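Local coordinates for protein tonb-dependent siderophore receptor (Acinetobacter baumannii, PDB 5FR8) that probably takes up iron across the outer membrane by binding ferric siderophores, possibly ferric enterobactin, as a TonB-dependent receptor, at residues L49-V62 against S124-V137. Residues are numbered along the deposited sequence; the frame is centred on the assembly and turned at random.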
ATOM      1  N   LEU A  49      -0.852 -15.783 -11.573  1.00 71.38           N
ATOM      2  CA  LEU A  49       0.493 -15.479 -11.092  1.00 72.01           C
ATOM      3  C   LEU A  49       1.572 -16.323 -11.741  1.00 72.39           C
ATOM      4  O   LEU A  49       2.697 -15.859 -11.907  1.00 66.70           O
ATOM      5  CB  LEU A  49       0.571 -15.642  -9.569  1.00 71.15           C
ATOM      6  CG  LEU A  49      -0.035 -14.459  -8.807  1.00 69.54           C
ATOM      7  CD1 LEU A  49       0.033 -14.676  -7.290  1.00 67.72           C
ATOM      8  CD2 LEU A  49       0.661 -13.165  -9.216  1.00 65.91           C
ATOM      9  N   GLU A  50       1.235 -17.563 -12.081  1.00 73.93           N
ATOM     10  CA  GLU A  50       2.210 -18.449 -12.684  1.00 80.98           C
ATOM     11  C   GLU A  50       2.444 -18.050 -14.150  1.00 88.00           C
ATOM     12  O   GLU A  50       3.567 -18.142 -14.656  1.00 93.07           O
ATOM     13  CB  GLU A  50       1.764 -19.907 -12.552  1.00 83.80           C
ATOM     14  CG  GLU A  50       2.789 -20.941 -13.021  1.00 90.38           C
ATOM     15  CD  GLU A  50       2.420 -21.601 -14.350  1.00 98.55           C
ATOM     16  OE1 GLU A  50       1.506 -21.112 -15.064  1.00 97.62           O
ATOM     17  OE2 GLU A  50       3.051 -22.630 -14.679  1.00108.26           O
ATOM     18  N   LYS A  51       1.399 -17.570 -14.818  1.00 87.44           N
ATOM     19  CA  LYS A  51       1.493 -17.259 -16.238  1.00 85.43           C
ATOM     20  C   LYS A  51       2.220 -15.951 -16.511  1.00 83.56           C
ATOM     21  O   LYS A  51       2.670 -15.704 -17.627  1.00 78.18           O
ATOM     22  CB  LYS A  51       0.111 -17.237 -16.863  1.00 85.28           C
ATOM     23  CG  LYS A  51      -0.267 -18.599 -17.368  1.00 91.60           C
ATOM     24  CD  LYS A  51      -1.758 -18.771 -17.519  1.00 98.41           C
ATOM     25  CE  LYS A  51      -2.035 -20.232 -17.818  1.00108.59           C
ATOM     26  NZ  LYS A  51      -3.415 -20.452 -18.334  1.00114.74           N
ATOM     27  N   LEU A  52       2.362 -15.129 -15.479  1.00 80.58           N
ATOM     28  CA  LEU A  52       3.012 -13.834 -15.632  1.00 77.67           C
ATOM     29  C   LEU A  52       3.832 -13.487 -14.388  1.00 71.18           C
ATOM     30  O   LEU A  52       3.457 -12.572 -13.636  1.00 65.39           O
ATOM     31  CB  LEU A  52       1.950 -12.762 -15.904  1.00 76.09           C
ATOM     32  CG  LEU A  52       2.430 -11.354 -16.262  1.00 72.98           C
ATOM     33  CD1 LEU A  52       3.603 -11.369 -17.232  1.00 74.16           C
ATOM     34  CD2 LEU A  52       1.247 -10.589 -16.823  1.00 73.98           C
ATOM     35  N   PRO A  53       4.957 -14.207 -14.188  1.00 70.49           N
ATOM     36  CA  PRO A  53       5.828 -14.167 -13.005  1.00 72.01           C
ATOM     37  C   PRO A  53       6.120 -12.766 -12.526  1.00 70.95           C
ATOM     38  O   PRO A  53       6.371 -11.878 -13.317  1.00 81.96           O
ATOM     39  CB  PRO A  53       7.127 -14.814 -13.497  1.00 75.55           C
ATOM     40  CG  PRO A  53       6.710 -15.722 -14.594  1.00 76.18           C
ATOM     41  CD  PRO A  53       5.453 -15.155 -15.199  1.00 74.69           C
ATOM     42  N   VAL A  54       6.073 -12.573 -11.226  1.00 73.82           N
ATOM     43  CA  VAL A  54       6.476 -11.320 -10.603  1.00 73.05           C
ATOM     44  C   VAL A  54       7.991 -11.365 -10.331  1.00 76.58           C
ATOM     45  O   VAL A  54       8.576 -12.440 -10.176  1.00 80.26           O
ATOM     46  CB  VAL A  54       5.700 -11.153  -9.280  1.00 72.07           C
ATOM     47  CG1 VAL A  54       6.270 -10.031  -8.413  1.00 68.76           C
ATOM     48  CG2 VAL A  54       4.221 -10.946  -9.579  1.00 73.10           C
ATOM     49  N   ARG A  55       8.628 -10.205 -10.250  1.00 75.13           N
ATOM     50  CA  ARG A  55      10.056 -10.146  -9.955  1.00 71.21           C
ATOM     51  C   ARG A  55      10.277 -10.366  -8.456  1.00 68.52           C
ATOM     52  O   ARG A  55      11.148 -11.162  -8.031  1.00 71.76           O
ATOM     53  CB  ARG A  55      10.614  -8.794 -10.397  1.00 71.48           C
ATOM     54  CG  ARG A  55      12.096  -8.814 -10.723  1.00 75.02           C
ATOM     55  CD  ARG A  55      12.579  -7.546 -11.424  1.00 72.16           C
ATOM     56  NE  ARG A  55      12.618  -6.372 -10.534  1.00 66.91           N
ATOM     57  CZ  ARG A  55      13.706  -5.642 -10.281  1.00 63.03           C
ATOM     58  NH1 ARG A  55      14.874  -5.954 -10.846  1.00 63.26           N
ATOM     59  NH2 ARG A  55      13.619  -4.584  -9.471  1.00 57.95           N
ATOM     60  N   ASN A  56       9.486  -9.661  -7.651  1.00 62.83           N
ATOM     61  CA  ASN A  56       9.555  -9.789  -6.186  1.00 59.95           C
ATOM     62  C   ASN A  56       8.247  -9.335  -5.544  1.00 58.91           C
ATOM     63  O   ASN A  56       7.515 -10.124  -4.949  1.00 54.05           O
ATOM     64  CB  ASN A  56      10.727  -8.964  -5.629  1.00 59.13           C
ATOM     65  CG  ASN A  56      10.899  -9.130  -4.137  1.00 60.93           C
ATOM     66  OD1 ASN A  56      10.431 -10.100  -3.548  1.00 59.47           O
ATOM     67  ND2 ASN A  56      11.570  -8.176  -3.511  1.00 64.48           N
ATOM     68  N   ASP A  57       7.959  -8.042  -5.685  1.00 63.51           N
ATOM     69  CA  ASP A  57       6.772  -7.426  -5.107  1.00 59.77           C
ATOM     70  C   ASP A  57       5.545  -7.678  -6.025  1.00 62.05           C
ATOM     71  O   ASP A  57       5.575  -7.350  -7.209  1.00 61.27           O
ATOM     72  CB  ASP A  57       7.027  -5.923  -4.911  1.00 52.80           C
ATOM     73  CG  ASP A  57       5.996  -5.270  -4.035  1.00 52.75           C
ATOM     74  OD1 ASP A  57       4.791  -5.492  -4.282  1.00 50.68           O
ATOM     75  OD2 ASP A  57       6.378  -4.567  -3.059  1.00 55.45           O
ATOM     76  N   ILE A  58       4.482  -8.247  -5.454  1.00 56.55           N
ATOM     77  CA  ILE A  58       3.278  -8.559  -6.176  1.00 56.21           C
ATOM     78  C   ILE A  58       2.571  -7.342  -6.736  1.00 56.73           C
ATOM     79  O   ILE A  58       1.763  -7.486  -7.663  1.00 58.08           O
ATOM     80  CB  ILE A  58       2.254  -9.282  -5.296  1.00 59.91           C
ATOM     81  CG1 ILE A  58       2.086  -8.552  -3.968  1.00 63.53           C
ATOM     82  CG2 ILE A  58       2.676 -10.718  -5.041  1.00 61.83           C
ATOM     83  CD1 ILE A  58       0.733  -8.781  -3.327  1.00 69.63           C
ATOM     84  N   SER A  59       2.852  -6.151  -6.200  1.00 55.78           N
ATOM     85  CA  SER A  59       2.236  -4.915  -6.726  1.00 55.77           C
ATOM     86  C   SER A  59       2.399  -4.835  -8.240  1.00 60.51           C
ATOM     87  O   SER A  59       1.624  -4.149  -8.920  1.00 57.14           O
ATOM     88  CB  SER A  59       2.846  -3.671  -6.094  1.00 50.33           C
ATOM     89  OG  SER A  59       4.246  -3.707  -6.214  1.00 50.26           O
ATOM     90  N   ASP A  60       3.424  -5.527  -8.756  1.00 62.43           N
ATOM     91  CA  ASP A  60       3.689  -5.560 -10.188  1.00 59.44           C
ATOM     92  C   ASP A  60       2.666  -6.347 -10.949  1.00 55.73           C
ATOM     93  O   ASP A  60       2.529  -6.176 -12.144  1.00 64.31           O
ATOM     94  CB  ASP A  60       5.101  -6.063 -10.477  1.00 63.38           C
ATOM     95  CG  ASP A  60       6.102  -4.920 -10.580  1.00 71.50           C
ATOM     96  OD1 ASP A  60       5.790  -3.954 -11.325  1.00 75.83           O
ATOM     97  OD2 ASP A  60       7.178  -4.974  -9.932  1.00 73.34           O
ATOM     98  N   TYR A  61       1.929  -7.200 -10.271  1.00 52.56           N
ATOM     99  CA  TYR A  61       0.768  -7.817 -10.896  1.00 51.77           C
ATOM    100  C   TYR A  61      -0.539  -7.169 -10.392  1.00 52.00           C
ATOM    101  O   TYR A  61      -1.498  -7.005 -11.140  1.00 53.46           O
ATOM    102  CB  TYR A  61       0.775  -9.314 -10.632  1.00 52.68           C
ATOM    103  CG  TYR A  61      -0.117 -10.091 -11.540  1.00 53.35           C
ATOM    104  CD1 TYR A  61      -1.488 -10.059 -11.376  1.00 54.83           C
ATOM    105  CD2 TYR A  61       0.402 -10.872 -12.550  1.00 55.11           C
ATOM    106  CE1 TYR A  61      -2.325 -10.777 -12.208  1.00 55.86           C
ATOM    107  CE2 TYR A  61      -0.430 -11.604 -13.371  1.00 57.14           C
ATOM    108  CZ  TYR A  61      -1.789 -11.552 -13.193  1.00 57.47           C
ATOM    109  OH  TYR A  61      -2.630 -12.262 -14.015  1.00 63.29           O
ATOM    110  N   VAL A  62      -0.581  -6.769  -9.132  1.00 51.19           N
ATOM    111  CA  VAL A  62      -1.787  -6.157  -8.610  1.00 53.75           C
ATOM    112  C   VAL A  62      -2.115  -4.861  -9.363  1.00 54.51           C
ATOM    113  O   VAL A  62      -3.240  -4.415  -9.406  1.00 54.00           O
ATOM    114  CB  VAL A  62      -1.653  -5.858  -7.101  1.00 54.77           C
ATOM    115  CG1 VAL A  62      -2.806  -5.002  -6.624  1.00 56.36           C
ATOM    116  CG2 VAL A  62      -1.593  -7.154  -6.293  1.00 56.88           C
ATOM    117  N   SER A 124       3.339  -4.560   0.525  1.00 46.44           N
ATOM    118  CA  SER A 124       2.938  -5.568  -0.423  1.00 47.60           C
ATOM    119  C   SER A 124       4.037  -6.536  -0.789  1.00 49.57           C
ATOM    120  O   SER A 124       3.926  -7.207  -1.823  1.00 52.43           O
ATOM    121  CB  SER A 124       2.362  -4.919  -1.686  1.00 48.53           C
ATOM    122  OG  SER A 124       3.354  -4.414  -2.544  1.00 46.24           O
ATOM    123  N   ASN A 125       5.089  -6.614   0.033  1.00 48.65           N
ATOM    124  CA  ASN A 125       6.278  -7.417  -0.295  1.00 47.54           C
ATOM    125  C   ASN A 125       6.570  -8.381   0.820  1.00 50.79           C
ATOM    126  O   ASN A 125       7.646  -8.949   0.870  1.00 55.81           O
ATOM    127  CB  ASN A 125       7.510  -6.534  -0.545  1.00 46.87           C
ATOM    128  CG  ASN A 125       8.716  -7.312  -1.120  1.00 52.99           C
ATOM    129  OD1 ASN A 125       9.883  -6.981  -0.849  1.00 53.84           O
ATOM    130  ND2 ASN A 125       8.442  -8.335  -1.924  1.00 53.34           N
ATOM    131  N   TRP A 126       5.612  -8.568   1.722  1.00 52.44           N
ATOM    132  CA  TRP A 126       5.798  -9.453   2.878  1.00 49.34           C
ATOM    133  C   TRP A 126       5.510 -10.918   2.573  1.00 50.59           C
ATOM    134  O   TRP A 126       6.034 -11.801   3.217  1.00 57.17           O
ATOM    135  CB  TRP A 126       4.926  -8.989   4.047  1.00 50.97           C
ATOM    136  CG  TRP A 126       5.384  -7.687   4.652  1.00 52.98           C
ATOM    137  CD1 TRP A 126       4.733  -6.478   4.633  1.00 52.02           C
ATOM    138  CD2 TRP A 126       6.605  -7.477   5.362  1.00 54.00           C
ATOM    139  NE1 TRP A 126       5.498  -5.522   5.271  1.00 55.67           N
ATOM    140  CE2 TRP A 126       6.648  -6.110   5.730  1.00 55.32           C
ATOM    141  CE3 TRP A 126       7.683  -8.302   5.690  1.00 53.21           C
ATOM    142  CZ2 TRP A 126       7.710  -5.564   6.421  1.00 53.42           C
ATOM    143  CZ3 TRP A 126       8.742  -7.758   6.353  1.00 55.59           C
ATOM    144  CH2 TRP A 126       8.744  -6.402   6.735  1.00 54.62           C
ATOM    145  N   VAL A 127       4.694 -11.188   1.577  1.00 57.15           N
ATOM    146  CA  VAL A 127       4.407 -12.555   1.202  1.00 59.65           C
ATOM    147  C   VAL A 127       4.973 -12.861  -0.171  1.00 59.87           C
ATOM    148  O   VAL A 127       4.539 -12.267  -1.152  1.00 62.66           O
ATOM    149  CB  VAL A 127       2.905 -12.815   1.090  1.00 59.64           C
ATOM    150  CG1 VAL A 127       2.684 -14.253   0.680  1.00 61.57           C
ATOM    151  CG2 VAL A 127       2.201 -12.514   2.401  1.00 59.25           C
ATOM    152  N   PRO A 128       5.894 -13.831  -0.250  1.00 59.55           N
ATOM    153  CA  PRO A 128       6.491 -14.210  -1.516  1.00 60.92           C
ATOM    154  C   PRO A 128       5.443 -14.662  -2.493  1.00 60.88           C
ATOM    155  O   PRO A 128       4.512 -15.359  -2.115  1.00 61.70           O
ATOM    156  CB  PRO A 128       7.387 -15.406  -1.160  1.00 64.08           C
ATOM    157  CG  PRO A 128       7.412 -15.493   0.322  1.00 62.80           C
ATOM    158  CD  PRO A 128       6.159 -14.834   0.793  1.00 62.21           C
ATOM    159  N   ALA A 129       5.597 -14.245  -3.740  1.00 66.09           N
ATOM    160  CA  ALA A 129       4.666 -14.610  -4.800  1.00 65.60           C
ATOM    161  C   ALA A 129       4.328 -16.098  -4.774  1.00 65.78           C
ATOM    162  O   ALA A 129       3.153 -16.472  -4.816  1.00 63.95           O
ATOM    163  CB  ALA A 129       5.249 -14.225  -6.153  1.00 70.05           C
ATOM    164  N   GLU A 130       5.348 -16.945  -4.690  1.00 66.15           N
ATOM    165  CA  GLU A 130       5.147 -18.392  -4.843  1.00 70.05           C
ATOM    166  C   GLU A 130       4.386 -19.021  -3.684  1.00 68.57           C
ATOM    167  O   GLU A 130       4.018 -20.187  -3.744  1.00 71.13           O
ATOM    168  CB  GLU A 130       6.486 -19.098  -5.041  1.00 76.37           C
ATOM    169  CG  GLU A 130       6.802 -19.408  -6.503  1.00 86.41           C
ATOM    170  CD  GLU A 130       6.799 -18.197  -7.427  1.00 93.05           C
ATOM    171  OE1 GLU A 130       7.475 -17.194  -7.087  1.00 92.48           O
ATOM    172  OE2 GLU A 130       6.133 -18.265  -8.504  1.00 92.70           O
ATOM    173  N   ALA A 131       4.127 -18.241  -2.643  1.00 65.41           N
ATOM    174  CA  ALA A 131       3.395 -18.732  -1.489  1.00 65.99           C
ATOM    175  C   ALA A 131       1.935 -18.271  -1.491  1.00 65.77           C
ATOM    176  O   ALA A 131       1.185 -18.539  -0.537  1.00 64.40           O
ATOM    177  CB  ALA A 131       4.087 -18.262  -0.220  1.00 68.12           C
ATOM    178  N   ILE A 132       1.522 -17.587  -2.557  1.00 63.50           N
ATOM    179  CA  ILE A 132       0.156 -17.062  -2.625  1.00 60.17           C
ATOM    180  C   ILE A 132      -0.834 -17.961  -3.367  1.00 60.13           C
ATOM    181  O   ILE A 132      -0.589 -18.395  -4.480  1.00 65.69           O
ATOM    182  CB  ILE A 132       0.121 -15.667  -3.247  1.00 56.92           C
ATOM    183  CG1 ILE A 132       0.869 -14.682  -2.361  1.00 56.36           C
ATOM    184  CG2 ILE A 132      -1.311 -15.208  -3.402  1.00 56.69           C
ATOM    185  CD1 ILE A 132       1.099 -13.326  -2.992  1.00 56.13           C
ATOM    186  N   GLU A 133      -1.952 -18.233  -2.709  1.00 63.07           N
ATOM    187  CA  GLU A 133      -3.073 -19.002  -3.269  1.00 63.70           C
ATOM    188  C   GLU A 133      -3.985 -18.118  -4.070  1.00 59.22           C
ATOM    189  O   GLU A 133      -4.371 -18.485  -5.174  1.00 70.01           O
ATOM    190  CB  GLU A 133      -3.908 -19.620  -2.142  1.00 67.59           C
ATOM    191  CG  GLU A 133      -5.275 -20.115  -2.579  1.00 67.46           C
ATOM    192  CD  GLU A 133      -5.188 -21.428  -3.302  1.00 72.91           C
ATOM    193  OE1 GLU A 133      -4.302 -22.235  -2.954  1.00 81.23           O
ATOM    194  OE2 GLU A 133      -6.006 -21.662  -4.208  1.00 76.36           O
ATOM    195  N   SER A 134      -4.328 -16.958  -3.514  1.00 54.40           N
ATOM    196  CA  SER A 134      -5.280 -16.031  -4.128  1.00 55.83           C
ATOM    197  C   SER A 134      -5.065 -14.592  -3.665  1.00 53.98           C
ATOM    198  O   SER A 134      -4.586 -14.375  -2.561  1.00 52.16           O
ATOM    199  CB  SER A 134      -6.698 -16.446  -3.773  1.00 56.01           C
ATOM    200  OG  SER A 134      -7.598 -15.899  -4.727  1.00 60.11           O
ATOM    201  N   ILE A 135      -5.418 -13.611  -4.500  1.00 54.75           N
ATOM    202  CA  ILE A 135      -5.372 -12.193  -4.089  1.00 53.00           C
ATOM    203  C   ILE A 135      -6.678 -11.459  -4.395  1.00 53.39           C
ATOM    204  O   ILE A 135      -7.131 -11.470  -5.528  1.00 50.30           O
ATOM    205  CB  ILE A 135      -4.301 -11.411  -4.836  1.00 53.09           C
ATOM    206  CG1 ILE A 135      -2.937 -12.035  -4.631  1.00 54.17           C
ATOM    207  CG2 ILE A 135      -4.311  -9.963  -4.366  1.00 52.66           C
ATOM    208  CD1 ILE A 135      -1.841 -11.415  -5.495  1.00 55.89           C
ATOM    209  N   GLU A 136      -7.273 -10.826  -3.383  1.00 52.84           N
ATOM    210  CA  GLU A 136      -8.590 -10.201  -3.532  1.00 52.64           C
ATOM    211  C   GLU A 136      -8.405  -8.705  -3.501  1.00 49.83           C
ATOM    212  O   GLU A 136      -7.925  -8.162  -2.526  1.00 49.47           O
ATOM    213  CB  GLU A 136      -9.553 -10.636  -2.397  1.00 56.51           C
ATOM    214  CG  GLU A 136     -10.244 -12.010  -2.565  1.00 58.50           C
ATOM    215  CD  GLU A 136     -10.838 -12.562  -1.244  1.00 55.97           C
ATOM    216  OE1 GLU A 136     -10.486 -12.019  -0.195  1.00 52.58           O
ATOM    217  OE2 GLU A 136     -11.632 -13.544  -1.219  1.00 53.57           O
ATOM    218  N   VAL A 137      -8.763  -8.022  -4.584  1.00 51.85           N
ATOM    219  CA  VAL A 137      -8.643  -6.573  -4.608  1.00 47.21           C
ATOM    220  C   VAL A 137     -10.026  -5.983  -4.529  1.00 48.38           C
ATOM    221  O   VAL A 137     -10.833  -6.193  -5.413  1.00 53.95           O
ATOM    222  CB  VAL A 137      -7.909  -6.037  -5.839  1.00 45.46           C
ATOM    223  CG1 VAL A 137      -7.825  -4.533  -5.742  1.00 45.16           C
ATOM    224  CG2 VAL A 137      -6.493  -6.582  -5.935  1.00 46.47           C
TER
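Ile58 packs against Ile132 where residues 49-62 meet residues 124-137 inside the plug domain, which fills the beta-barrel of this TonB-dependent receptor. The contact has an apolar part and a polar end. In the apolar part, Leu49, Ile58 and Val62 pack on Ile132, Ile135 and Val137 of strand 132-139. CG2 of Ile58 meets CD1 of Ile132 at 3.7 Å. The methyl carbon CD1 of Ile135 lies among Leu49, Ile58 and Val62, 4.2 Å from CD1 of Leu49. Val62 passes obliquely over Val137, touching it through CG1 and CG2 respectively. Ile157 of the neighbouring strand 153-159 adds to this core beside Ile58 and Ile132.

At the polar end, Asn56 and Asn125 meet with their amide planes nearly perpendicular, 80° apart. ND2 of Asn125 donates to OD1 of Asn56 at 3.1 Å. The bond is nearly straight at the hydrogen, but the donor stands above the carbonyl plane of Asn56. Both amides also bond to Asn235 of the barrel, which ties the plug to the barrel here. The Asp57 carboxylate makes a capping bond at the turn leading into a helix. With CG anti to the backbone N (chi1 -167°), the carboxylate lies beside the carbonyl carbon, where OD1 accepts N of Ser59 through its anti lone pair at 2.8 Å. OG of Ser59 reaches the same oxygen from above the carboxylate plane.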